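Local coordinates for protein putative carboxylesterase (Lactobacillus plantarum WCFS1, PDB 3BJR) that is a putative carboxylesterase that probably hydrolyses ester bonds with a serine nucleophile, as in other alpha/beta hydrolases, at residues N49-I54 and H79-F84; T62-A67 and Y85-L90; Q125-G130 and P162-L167; G134-A139 and P170-L175. All coordinates share one frame; numbering follows the deposited sequence.

Interaction 1 (N49-I54 and H79-F84); sequences NLPAII and HGYQAF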
loop_
_atom_site.group_PDB
_atom_site.type_symbol
_atom_site.label_atom_id
_atom_site.label_comp_id
_atom_site.label_asym_id
_atom_site.label_seq_id
_atom_site.Cartn_x
_atom_site.Cartn_y
_atom_site.Cartn_z
ATOM N N ASN A 49 28.026 14.831 4.105
ATOM C CA ASN A 49 27.048 15.222 3.134
ATOM C C ASN A 49 25.701 14.618 3.467
ATOM O O ASN A 49 25.631 13.507 3.965
ATOM C CB ASN A 49 27.526 14.704 1.763
ATOM C CG ASN A 49 28.507 15.669 1.034
ATOM O OD1 ASN A 49 28.840 16.768 1.516
ATOM N ND2 ASN A 49 28.933 15.258 -0.175
ATOM N N LEU A 50 24.631 15.333 3.146
ATOM C CA LEU A 50 23.273 14.911 3.464
ATOM C C LEU A 50 22.437 14.534 2.258
ATOM O O LEU A 50 22.653 15.043 1.183
ATOM C CB LEU A 50 22.537 16.052 4.198
ATOM C CG LEU A 50 23.067 16.528 5.557
ATOM C CD1 LEU A 50 22.197 17.653 6.028
ATOM C CD2 LEU A 50 23.088 15.377 6.564
ATOM N N PRO A 51 21.432 13.680 2.451
ATOM C CA PRO A 51 20.506 13.402 1.354
ATOM C C PRO A 51 19.705 14.665 1.072
ATOM O O PRO A 51 19.622 15.548 1.919
ATOM C CB PRO A 51 19.605 12.302 1.902
ATOM C CG PRO A 51 19.731 12.390 3.392
ATOM C CD PRO A 51 21.074 12.973 3.691
ATOM N N ALA A 52 19.162 14.774 -0.117
ATOM C CA ALA A 52 18.427 15.966 -0.507
ATOM C C ALA A 52 17.081 15.549 -1.109
ATOM O O ALA A 52 16.986 14.562 -1.842
ATOM C CB ALA A 52 19.226 16.799 -1.491
ATOM N N ILE A 53 16.032 16.297 -0.760
ATOM C CA ILE A 53 14.688 16.096 -1.295
ATOM C C ILE A 53 14.335 17.294 -2.174
ATOM O O ILE A 53 14.618 18.418 -1.800
ATOM C CB ILE A 53 13.608 15.990 -0.163
ATOM C CG1 ILE A 53 13.800 14.713 0.637
ATOM C CG2 ILE A 53 12.194 15.849 -0.789
ATOM C CD1 ILE A 53 13.274 13.439 -0.135
ATOM N N ILE A 54 13.710 17.052 -3.326
ATOM C CA ILE A 54 13.162 18.136 -4.171
ATOM C C ILE A 54 11.647 17.912 -4.222
ATOM O O ILE A 54 11.182 16.974 -4.853
ATOM C CB ILE A 54 13.660 18.168 -5.662
ATOM C CG1 ILE A 54 15.215 18.149 -5.768
ATOM C CG2 ILE A 54 12.988 19.386 -6.407
ATOM C CD1 ILE A 54 15.767 17.738 -7.153
ATOM N N HIS A 79 14.164 16.017 9.322
ATOM C CA HIS A 79 14.658 14.648 9.507
ATOM C C HIS A 79 15.964 14.395 8.733
ATOM O O HIS A 79 16.148 13.318 8.157
ATOM C CB HIS A 79 13.595 13.625 9.097
ATOM C CG HIS A 79 12.366 13.664 9.948
ATOM N ND1 HIS A 79 11.283 14.466 9.651
ATOM C CD2 HIS A 79 12.055 13.021 11.096
ATOM C CE1 HIS A 79 10.364 14.326 10.589
ATOM N NE2 HIS A 79 10.810 13.458 11.478
ATOM N N GLY A 80 16.830 15.406 8.683
ATOM C CA GLY A 80 18.170 15.275 8.099
ATOM C C GLY A 80 18.355 15.387 6.611
ATOM O O GLY A 80 19.280 14.815 6.080
ATOM N N TYR A 81 17.471 16.106 5.932
ATOM C CA TYR A 81 17.568 16.286 4.514
ATOM C C TYR A 81 17.813 17.725 4.198
ATOM O O TYR A 81 17.395 18.591 4.938
ATOM C CB TYR A 81 16.260 15.861 3.820
ATOM C CG TYR A 81 16.058 14.367 3.810
ATOM C CD1 TYR A 81 15.579 13.710 4.929
ATOM C CD2 TYR A 81 16.372 13.614 2.699
ATOM C CE1 TYR A 81 15.407 12.335 4.927
ATOM C CE2 TYR A 81 16.210 12.246 2.702
ATOM C CZ TYR A 81 15.742 11.616 3.839
ATOM O OH TYR A 81 15.555 10.246 3.881
ATOM N N GLN A 82 18.553 17.975 3.128
ATOM C CA GLN A 82 18.594 19.313 2.554
ATOM C C GLN A 82 17.287 19.275 1.761
ATOM O O GLN A 82 17.017 18.305 1.065
ATOM C CB GLN A 82 19.806 19.523 1.651
ATOM C CG GLN A 82 21.218 19.387 2.314
ATOM C CD GLN A 82 21.551 20.426 3.356
ATOM O OE1 GLN A 82 20.764 20.687 4.232
ATOM N NE2 GLN A 82 22.746 21.007 3.277
ATOM N N ALA A 83 16.432 20.279 1.875
ATOM C CA ALA A 83 15.116 20.195 1.212
ATOM C C ALA A 83 14.872 21.337 0.260
ATOM O O ALA A 83 15.126 22.482 0.610
ATOM C CB ALA A 83 14.038 20.138 2.253
ATOM N N PHE A 84 14.405 21.027 -0.949
ATOM C CA PHE A 84 14.106 22.053 -1.941
ATOM C C PHE A 84 12.665 21.939 -2.415
ATOM O O PHE A 84 12.015 20.892 -2.255
ATOM C CB PHE A 84 14.977 21.860 -3.184
ATOM C CG PHE A 84 16.449 22.026 -2.952
ATOM C CD1 PHE A 84 17.183 21.050 -2.310
ATOM C CD2 PHE A 84 17.106 23.173 -3.404
ATOM C CE1 PHE A 84 18.539 21.230 -2.100
ATOM C CE2 PHE A 84 18.447 23.348 -3.201
ATOM C CZ PHE A 84 19.168 22.381 -2.547
#
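A52 to I54 pair with Q82 to F84 as neighbouring parallel strands inside the mixed sheet. Helix 66-77 joins the two strands, which makes a beta-alpha-beta crossover. The short strand axes run 14° apart. Three backbone bonds hold the pair: Q82 N to P51 O and I53 N to Q82 O, 2.9 Å each, and F84 N to I53 O at 2.8 Å. Beside this ladder stands the ring of Y81. Its CG lies anti to the carbonyl carbon (chi1 -72°), which turns the ring against P51 and I53. P51 CG sits over one face, off centre, 3.9 Å from the centroid of the Y81 ring, a CH-pi contact. I53 CG1 comes obliquely to Y81 CD2 at 3.5 Å. The ring also packs on L276 and L279 of helix 270-281, and its OH bonds to R283. An alanine at Y81 would remove the ring, and is likely to open a gap beside P51 and I53 and leave R283 without this partner. L50 CD1 crosses the amide end of Q82 at about a right angle; Q82 OE1 is held by H39 N and Q82 NE2 by W119 O. Backbone bonds set the register; polar ends pair elsewhere.

Interaction 2 (T62-A67 and Y85-L90); sequences THIPVA and YLEYTL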
loop_
_atom_site.group_PDB
_atom_site.type_symbol
_atom_site.label_atom_id
_atom_site.label_comp_id
_atom_site.label_asym_id
_atom_site.label_seq_id
_atom_site.Cartn_x
_atom_site.Cartn_y
_atom_site.Cartn_z
ATOM N N THR A 62 -1.892 25.504 -12.580
ATOM C CA THR A 62 -2.399 26.895 -12.647
ATOM C C THR A 62 -1.635 27.858 -11.717
ATOM O O THR A 62 -1.579 29.063 -11.954
ATOM C CB THR A 62 -3.919 26.956 -12.313
ATOM O OG1 THR A 62 -4.132 26.462 -10.982
ATOM C CG2 THR A 62 -4.739 26.127 -13.298
ATOM N N HIS A 63 -1.035 27.299 -10.666
ATOM C CA HIS A 63 -0.332 28.059 -9.651
ATOM C C HIS A 63 0.532 27.057 -8.899
ATOM O O HIS A 63 0.379 25.845 -9.077
ATOM C CB HIS A 63 -1.355 28.709 -8.681
ATOM C CG HIS A 63 -1.995 27.731 -7.737
ATOM N ND1 HIS A 63 -1.803 27.776 -6.370
ATOM C CD2 HIS A 63 -2.789 26.660 -7.964
ATOM C CE1 HIS A 63 -2.424 26.755 -5.803
ATOM N NE2 HIS A 63 -3.012 26.052 -6.751
ATOM N N ILE A 64 1.468 27.544 -8.091
ATOM C CA ILE A 64 2.219 26.665 -7.181
ATOM C C ILE A 64 1.759 27.069 -5.771
ATOM O O ILE A 64 1.816 28.252 -5.434
ATOM C CB ILE A 64 3.758 26.784 -7.369
ATOM C CG1 ILE A 64 4.218 26.226 -8.743
ATOM C CG2 ILE A 64 4.513 26.037 -6.269
ATOM C CD1 ILE A 64 4.191 24.676 -8.849
ATOM N N PRO A 65 1.233 26.110 -4.971
ATOM C CA PRO A 65 0.845 26.372 -3.589
ATOM C C PRO A 65 2.114 26.396 -2.744
ATOM O O PRO A 65 2.615 25.362 -2.293
ATOM C CB PRO A 65 -0.044 25.180 -3.239
ATOM C CG PRO A 65 0.403 24.092 -4.124
ATOM C CD PRO A 65 0.964 24.707 -5.344
ATOM N N VAL A 66 2.640 27.595 -2.572
ATOM C CA VAL A 66 3.924 27.774 -1.921
ATOM C C VAL A 66 3.937 27.301 -0.488
ATOM O O VAL A 66 4.903 26.651 -0.089
ATOM C CB VAL A 66 4.432 29.219 -2.071
ATOM C CG1 VAL A 66 5.562 29.453 -1.097
ATOM C CG2 VAL A 66 4.855 29.469 -3.552
ATOM N N ALA A 67 2.866 27.565 0.258
ATOM C CA ALA A 67 2.762 27.130 1.652
ATOM C C ALA A 67 2.773 25.609 1.754
ATOM O O ALA A 67 3.372 25.051 2.657
ATOM C CB ALA A 67 1.516 27.728 2.322
ATOM N N TYR A 85 12.131 23.024 -2.970
ATOM C CA TYR A 85 10.857 22.924 -3.678
ATOM C C TYR A 85 10.975 23.577 -5.028
ATOM O O TYR A 85 11.700 24.540 -5.190
ATOM C CB TYR A 85 9.642 23.407 -2.876
ATOM C CG TYR A 85 9.507 24.851 -2.545
ATOM C CD1 TYR A 85 9.056 25.753 -3.479
ATOM C CD2 TYR A 85 9.702 25.302 -1.262
ATOM C CE1 TYR A 85 8.840 27.054 -3.171
ATOM C CE2 TYR A 85 9.474 26.645 -0.942
ATOM C CZ TYR A 85 9.047 27.509 -1.899
ATOM O OH TYR A 85 8.846 28.858 -1.594
ATOM N N LEU A 86 10.306 22.964 -6.011
ATOM C CA LEU A 86 10.326 23.433 -7.390
ATOM C C LEU A 86 9.045 24.133 -7.785
ATOM O O LEU A 86 8.000 23.523 -7.769
ATOM C CB LEU A 86 10.556 22.225 -8.346
ATOM C CG LEU A 86 10.621 22.513 -9.855
ATOM C CD1 LEU A 86 11.798 23.429 -10.221
ATOM C CD2 LEU A 86 10.634 21.207 -10.591
ATOM N N GLU A 87 9.141 25.412 -8.142
ATOM C CA GLU A 87 8.065 26.134 -8.767
ATOM C C GLU A 87 8.274 25.923 -10.286
ATOM O O GLU A 87 9.086 26.570 -10.908
ATOM C CB GLU A 87 8.086 27.614 -8.404
ATOM C CG GLU A 87 7.854 27.875 -6.943
ATOM C CD GLU A 87 7.849 29.356 -6.627
ATOM O OE1 GLU A 87 6.894 30.014 -7.064
ATOM O OE2 GLU A 87 8.773 29.852 -5.950
ATOM N N TYR A 88 7.586 24.935 -10.830
ATOM C CA TYR A 88 7.682 24.578 -12.239
ATOM C C TYR A 88 6.803 25.412 -13.167
ATOM O O TYR A 88 5.978 26.204 -12.721
ATOM C CB TYR A 88 7.379 23.088 -12.420
ATOM C CG TYR A 88 6.097 22.569 -11.746
ATOM C CD1 TYR A 88 4.840 22.721 -12.338
ATOM C CD2 TYR A 88 6.154 21.896 -10.541
ATOM C CE1 TYR A 88 3.698 22.233 -11.722
ATOM C CE2 TYR A 88 5.002 21.417 -9.919
ATOM C CZ TYR A 88 3.775 21.604 -10.506
ATOM O OH TYR A 88 2.647 21.120 -9.908
ATOM N N THR A 89 7.030 25.244 -14.470
ATOM C CA THR A 89 6.273 25.949 -15.513
ATOM C C THR A 89 4.788 25.662 -15.401
ATOM O O THR A 89 4.373 24.510 -15.222
ATOM C CB THR A 89 6.756 25.548 -16.924
ATOM O OG1 THR A 89 8.160 25.743 -16.966
ATOM C CG2 THR A 89 6.088 26.384 -18.027
ATOM N N LEU A 90 3.997 26.731 -15.509
ATOM C CA LEU A 90 2.556 26.647 -15.390
ATOM C C LEU A 90 1.902 26.920 -16.740
ATOM O O LEU A 90 2.560 27.322 -17.690
ATOM C CB LEU A 90 2.066 27.660 -14.320
ATOM C CG LEU A 90 2.685 27.572 -12.914
ATOM C CD1 LEU A 90 2.296 28.782 -12.056
ATOM C CD2 LEU A 90 2.322 26.313 -12.279
HETATM O O HOH W 1 0.798 23.303 -10.435
#
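I64 fills the tight part of this contact. Its CD1 sits over the centre of the Y88 ring, 3.5 Å from the Y88 ring centroid and 14° off the normal, a clear CH-pi contact. Y88 CG stands between the backbone N and the carbonyl carbon (chi1 50°), which brings the ring to I64 CD1. I64 CG1 rests on E87 CA, 3.8 Å away, and meets L90 CD2 at 4.0 Å. L90 CD1 lies 3.6 Å from H63 CA. The outer side is looser. V66 and H63 are exposed, though V66 CG1 approaches the Y85 ring obliquely, 3.4 Å from Y85 OH. A water gives hydrogen bonds to H63 O and to Y88 OH, 2.9 Å each. Y88 OH also bonds to P57 O, so two partners hold the phenol end. With a leucine in place of Y88, the bond to P57 and the water link to H63 would probably be lost, and I64 CD1 would lose its flat seat. A glycerol, probably from the crystallisation liquor, bonds to H63. The contact joins the loop and start of helix 66-77 to the end of strand 82-87 in a beta-alpha-beta unit, with Y88 packed on helices 100-114 and 133-153.

Interaction 3 (Q125-G130 and P162-L167); sequences QITPAG and PNNVVL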
loop_
_atom_site.group_PDB
_atom_site.type_symbol
_atom_site.label_atom_id
_atom_site.label_comp_id
_atom_site.label_asym_id
_atom_site.label_seq_id
_atom_site.Cartn_x
_atom_site.Cartn_y
_atom_site.Cartn_z
ATOM N N GLN A 125 22.198 10.753 -3.373
ATOM C CA GLN A 125 20.985 10.634 -2.587
ATOM C C GLN A 125 20.094 11.864 -2.822
ATOM O O GLN A 125 19.709 12.551 -1.880
ATOM C CB GLN A 125 21.312 10.443 -1.100
ATOM C CG GLN A 125 22.273 9.316 -0.773
ATOM C CD GLN A 125 21.755 7.915 -1.023
ATOM O OE1 GLN A 125 20.567 7.690 -1.235
ATOM N NE2 GLN A 125 22.666 6.948 -0.963
ATOM N N ILE A 126 19.795 12.113 -4.101
ATOM C CA ILE A 126 18.899 13.160 -4.557
ATOM C C ILE A 126 17.567 12.499 -4.961
ATOM O O ILE A 126 17.519 11.675 -5.857
ATOM C CB ILE A 126 19.484 13.966 -5.718
ATOM C CG1 ILE A 126 20.707 14.724 -5.213
ATOM C CG2 ILE A 126 18.412 14.960 -6.263
ATOM C CD1 ILE A 126 21.679 15.197 -6.223
ATOM N N THR A 127 16.496 12.873 -4.247
ATOM C CA THR A 127 15.175 12.280 -4.375
ATOM C C THR A 127 14.062 13.289 -4.620
ATOM O O THR A 127 13.728 14.068 -3.734
ATOM C CB THR A 127 14.805 11.575 -3.063
ATOM O OG1 THR A 127 15.840 10.639 -2.739
ATOM C CG2 THR A 127 13.456 10.886 -3.168
ATOM N N PRO A 128 13.525 13.313 -5.848
ATOM C CA PRO A 128 12.317 14.067 -6.113
ATOM C C PRO A 128 11.112 13.427 -5.406
ATOM O O PRO A 128 10.967 12.219 -5.469
ATOM C CB PRO A 128 12.142 13.925 -7.635
ATOM C CG PRO A 128 13.474 13.579 -8.160
ATOM C CD PRO A 128 14.054 12.697 -7.082
ATOM N N ALA A 129 10.278 14.263 -4.761
ATOM C CA ALA A 129 9.073 13.898 -4.049
ATOM C C ALA A 129 7.922 14.712 -4.646
ATOM O O ALA A 129 7.812 15.934 -4.441
ATOM C CB ALA A 129 9.242 14.186 -2.561
ATOM N N GLY A 130 7.077 14.030 -5.418
ATOM C CA GLY A 130 5.968 14.653 -6.138
ATOM C C GLY A 130 4.631 14.431 -5.480
ATOM O O GLY A 130 4.312 13.325 -5.016
ATOM N N PRO A 162 17.464 10.288 -10.744
ATOM C CA PRO A 162 16.819 10.400 -9.440
ATOM C C PRO A 162 17.226 9.175 -8.647
ATOM O O PRO A 162 16.980 8.061 -9.053
ATOM C CB PRO A 162 15.343 10.375 -9.761
ATOM C CG PRO A 162 15.224 9.539 -11.068
ATOM C CD PRO A 162 16.571 9.692 -11.764
ATOM N N ASN A 163 17.839 9.365 -7.509
ATOM C CA ASN A 163 18.295 8.221 -6.762
ATOM C C ASN A 163 17.140 7.362 -6.218
ATOM O O ASN A 163 17.221 6.135 -6.204
ATOM C CB ASN A 163 19.350 8.651 -5.744
ATOM C CG ASN A 163 20.560 9.242 -6.410
ATOM O OD1 ASN A 163 20.878 10.406 -6.193
ATOM N ND2 ASN A 163 21.218 8.466 -7.259
ATOM N N ASN A 164 16.080 7.997 -5.783
ATOM C CA ASN A 164 14.806 7.311 -5.536
ATOM C C ASN A 164 13.770 8.329 -5.972
ATOM O O ASN A 164 14.133 9.464 -6.245
ATOM C CB ASN A 164 14.594 7.057 -4.048
ATOM C CG ASN A 164 15.663 6.210 -3.434
ATOM O OD1 ASN A 164 15.747 5.010 -3.671
ATOM N ND2 ASN A 164 16.477 6.831 -2.606
ATOM N N VAL A 165 12.505 7.919 -6.113
ATOM C CA VAL A 165 11.402 8.887 -6.258
ATOM C C VAL A 165 10.310 8.557 -5.204
ATOM O O VAL A 165 10.165 7.440 -4.761
ATOM C CB VAL A 165 10.812 9.020 -7.691
ATOM C CG1 VAL A 165 11.946 9.408 -8.670
ATOM C CG2 VAL A 165 10.085 7.779 -8.123
ATOM N N VAL A 166 9.611 9.592 -4.767
ATOM C CA VAL A 166 8.521 9.524 -3.864
ATOM C C VAL A 166 7.327 10.162 -4.563
ATOM O O VAL A 166 7.462 11.242 -5.139
ATOM C CB VAL A 166 8.846 10.298 -2.605
ATOM C CG1 VAL A 166 7.616 10.503 -1.787
ATOM C CG2 VAL A 166 10.009 9.599 -1.801
ATOM N N LEU A 167 6.165 9.491 -4.506
ATOM C CA LEU A 167 4.890 9.986 -5.089
ATOM C C LEU A 167 3.849 9.988 -3.975
ATOM O O LEU A 167 3.619 8.948 -3.379
ATOM C CB LEU A 167 4.408 9.066 -6.231
ATOM C CG LEU A 167 5.383 8.685 -7.360
ATOM C CD1 LEU A 167 4.668 7.710 -8.329
ATOM C CD2 LEU A 167 5.873 9.902 -8.068
HETATM O O HOH W 2 19.291 5.689 -2.329
#
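The flat amide of N163 meets I126 at its edge. I126 N points at N163 OD1 in the amide plane, on a lone pair, at 2.9 Å and almost straight (175°). The N163 side chain leaves with CG anti to its carbonyl carbon (chi1 -62°), which swings the amide back to I126. The same residue answers with its backbone: N163 N gives to I126 O at 2.9 Å. One asparagine thus takes both polar groups of I126 just before regular strand pairing begins. The amide of N164 lies obliquely beside T127, but too far for a direct bond. A water between N164 ND2 and Q125 OE1 is a doubtful link, because Q125 has two conformers.

P128 has no N-H to give. Its CD fills that place instead, 3.3 Å from N164 O. The P128 ring also leans on P162, with P128 CD 3.8 Å from P162 CB. The ladder resumes beyond it. V166 N gives to P128 O at 3.0 Å, and G130 N gives to V166 O at 2.8 Å. A129 and V166 share one face of the sheet, with A129 CB 3.9 Å from V166 CB. V166 CG2 also touches the methyl of T127. Nearly all of this is buried.

Strand 125-131 leads through helix 133-153 toward strand 165-168, a beta-alpha-beta crossover. G130 opens a GxSxG pattern with S132 and G134. This is consistent with the nucleophile elbow of the alpha/beta-hydrolase fold.

Interaction 4 (G134-A139 and P170-L175); sequences GGHIVA and PVISPL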
loop_
_atom_site.group_PDB
_atom_site.type_symbol
_atom_site.label_atom_id
_atom_site.label_comp_id
_atom_site.label_asym_id
_atom_site.label_seq_id
_atom_site.Cartn_x
_atom_site.Cartn_y
_atom_site.Cartn_z
ATOM N N GLY A 134 2.205 17.114 -9.296
ATOM C CA GLY A 134 3.638 16.894 -9.225
ATOM C C GLY A 134 4.011 15.405 -9.144
ATOM O O GLY A 134 5.098 15.056 -9.489
ATOM N N GLY A 135 3.116 14.544 -8.658
ATOM C CA GLY A 135 3.363 13.080 -8.644
ATOM C C GLY A 135 3.391 12.507 -10.056
ATOM O O GLY A 135 4.067 11.532 -10.357
ATOM N N HIS A 136 2.615 13.104 -10.942
ATOM C CA HIS A 136 2.590 12.707 -12.315
ATOM C C HIS A 136 3.925 13.120 -12.959
ATOM O O HIS A 136 4.537 12.333 -13.678
ATOM C CB HIS A 136 1.387 13.356 -12.987
ATOM C CG HIS A 136 1.140 12.924 -14.408
ATOM N ND1 HIS A 136 0.372 13.665 -15.271
ATOM C CD2 HIS A 136 1.570 11.852 -15.116
ATOM C CE1 HIS A 136 0.330 13.066 -16.451
ATOM N NE2 HIS A 136 1.037 11.957 -16.377
ATOM N N ILE A 137 4.348 14.353 -12.692
ATOM C CA ILE A 137 5.616 14.899 -13.146
ATOM C C ILE A 137 6.767 14.022 -12.711
ATOM O O ILE A 137 7.620 13.686 -13.516
ATOM C CB ILE A 137 5.873 16.325 -12.569
ATOM C CG1 ILE A 137 4.875 17.361 -13.149
ATOM C CG2 ILE A 137 7.344 16.721 -12.818
ATOM C CD1 ILE A 137 4.759 18.660 -12.321
ATOM N N VAL A 138 6.790 13.665 -11.423
ATOM C CA VAL A 138 7.851 12.810 -10.884
ATOM C C VAL A 138 7.819 11.368 -11.448
ATOM O O VAL A 138 8.888 10.779 -11.765
ATOM C CB VAL A 138 7.874 12.872 -9.321
ATOM C CG1 VAL A 138 8.818 11.844 -8.719
ATOM C CG2 VAL A 138 8.285 14.328 -8.832
ATOM N N ALA A 139 6.620 10.805 -11.597
ATOM C CA ALA A 139 6.444 9.455 -12.204
ATOM C C ALA A 139 7.046 9.415 -13.637
ATOM O O ALA A 139 7.702 8.460 -14.039
ATOM C CB ALA A 139 4.974 9.078 -12.219
ATOM N N PRO A 170 -0.667 11.076 -6.055
ATOM C CA PRO A 170 -0.488 11.491 -7.434
ATOM C C PRO A 170 -1.811 11.681 -8.160
ATOM O O PRO A 170 -2.711 10.895 -7.978
ATOM C CB PRO A 170 0.320 10.350 -8.064
ATOM C CG PRO A 170 0.464 9.289 -7.037
ATOM C CD PRO A 170 -0.142 9.726 -5.781
ATOM N N VAL A 171 -1.875 12.699 -9.007
ATOM C CA VAL A 171 -3.043 13.053 -9.796
ATOM C C VAL A 171 -2.601 13.287 -11.229
ATOM O O VAL A 171 -1.712 14.044 -11.472
ATOM C CB VAL A 171 -3.758 14.345 -9.234
ATOM C CG1 VAL A 171 -4.756 14.951 -10.265
ATOM C CG2 VAL A 171 -4.415 14.049 -7.891
ATOM N N ILE A 172 -3.229 12.609 -12.177
ATOM C CA ILE A 172 -2.983 12.813 -13.609
ATOM C C ILE A 172 -3.948 13.825 -14.211
ATOM O O ILE A 172 -5.116 13.706 -14.059
ATOM C CB ILE A 172 -3.161 11.507 -14.362
ATOM C CG1 ILE A 172 -2.150 10.486 -13.849
ATOM C CG2 ILE A 172 -3.030 11.754 -15.873
ATOM C CD1 ILE A 172 -2.351 9.172 -14.482
ATOM N N SER A 173 -3.453 14.834 -14.880
ATOM C CA SER A 173 -4.291 15.829 -15.514
ATOM C C SER A 173 -3.868 15.810 -16.966
ATOM O O SER A 173 -2.705 15.574 -17.238
ATOM C CB SER A 173 -4.054 17.239 -14.921
ATOM O OG SER A 173 -4.355 18.324 -15.844
ATOM N N PRO A 174 -4.799 16.076 -17.897
ATOM C CA PRO A 174 -4.449 16.135 -19.284
ATOM C C PRO A 174 -3.813 17.444 -19.684
ATOM O O PRO A 174 -3.553 17.631 -20.879
ATOM C CB PRO A 174 -5.779 15.960 -19.983
ATOM C CG PRO A 174 -6.759 16.567 -19.065
ATOM C CD PRO A 174 -6.243 16.260 -17.694
ATOM N N LEU A 175 -3.534 18.330 -18.725
ATOM C CA LEU A 175 -2.908 19.634 -19.056
ATOM C C LEU A 175 -1.435 19.473 -19.396
ATOM O O LEU A 175 -0.881 20.238 -20.196
ATOM C CB LEU A 175 -3.138 20.651 -17.930
ATOM C CG LEU A 175 -4.647 20.974 -17.797
ATOM C CD1 LEU A 175 -5.062 21.486 -16.396
ATOM C CD2 LEU A 175 -5.065 21.920 -18.973
HETATM O O HOH W 3 -0.704 15.604 -14.250
#
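G135 lets the loop come right up to the helix. G135 CA lies 4.1 Å from P170 CB, and a beta carbon on G135 would collide with that same P170 CB. The two backbones come nearest here, G135 CA to P170 CA 4.3 Å.

The next residue, H136, carries most of the contact. With chi1 near -174° its CG points opposite the backbone N, and the imidazole reaches I172 and S173. I172 lies across one face of that ring at about a right angle. I172 CG1 is above the ring centre, and I172 CG2 makes a CH-pi contact, 3.7 Å from H136 CE1. S173 O stands at the ring edge, near its plane. Nearer the helix, H136 CB meets V171 O at 3.5 Å.

Helix 133-153 starts right after S132, and its G134 is the last glycine of the GxSxG pattern, probably the nucleophile elbow. S132, the serine of that pattern, shares a backbone hydrogen bond with V171. The loop therefore passes beside a probable active-site turn.

H136 NE2 bonds to L195 O, which fixes the turn of the ring. A water lies by H136 ND1, but at a doubtfully short distance. The same water accepts from S173 N at 2.9 Å and gives a weak bond to V171 O. Further along, S173 OG accepts from L175 N at 3.0 Å, an ST turn. On the side of helix 222-233, P170 packs on T224 and I172 on N223.

Overall arrangement
Interactions 1, 2 and 3 reach one sheet. Interactions 1 and 2 share strand 82-87 and belong to one beta-alpha-beta unit; their segments alternate along the chain, and their centres are about 19 Å apart. Interaction 3 follows later. Its strand 125-131 neighbours strand 50-56, and its centre lies about 11 Å from that of interaction 1. Interaction 4 is built on helix 133-153, which follows strand 125-131; its segments alternate with those of interaction 3. L167 and V165 of interaction 3 pack on V138. Interactions 3 and 4 hold glycines of the likely nucleophile elbow, and Y88 of interaction 2 touches it. Interaction 1 is about 23 Å from interaction 4, centre to centre, with no touch.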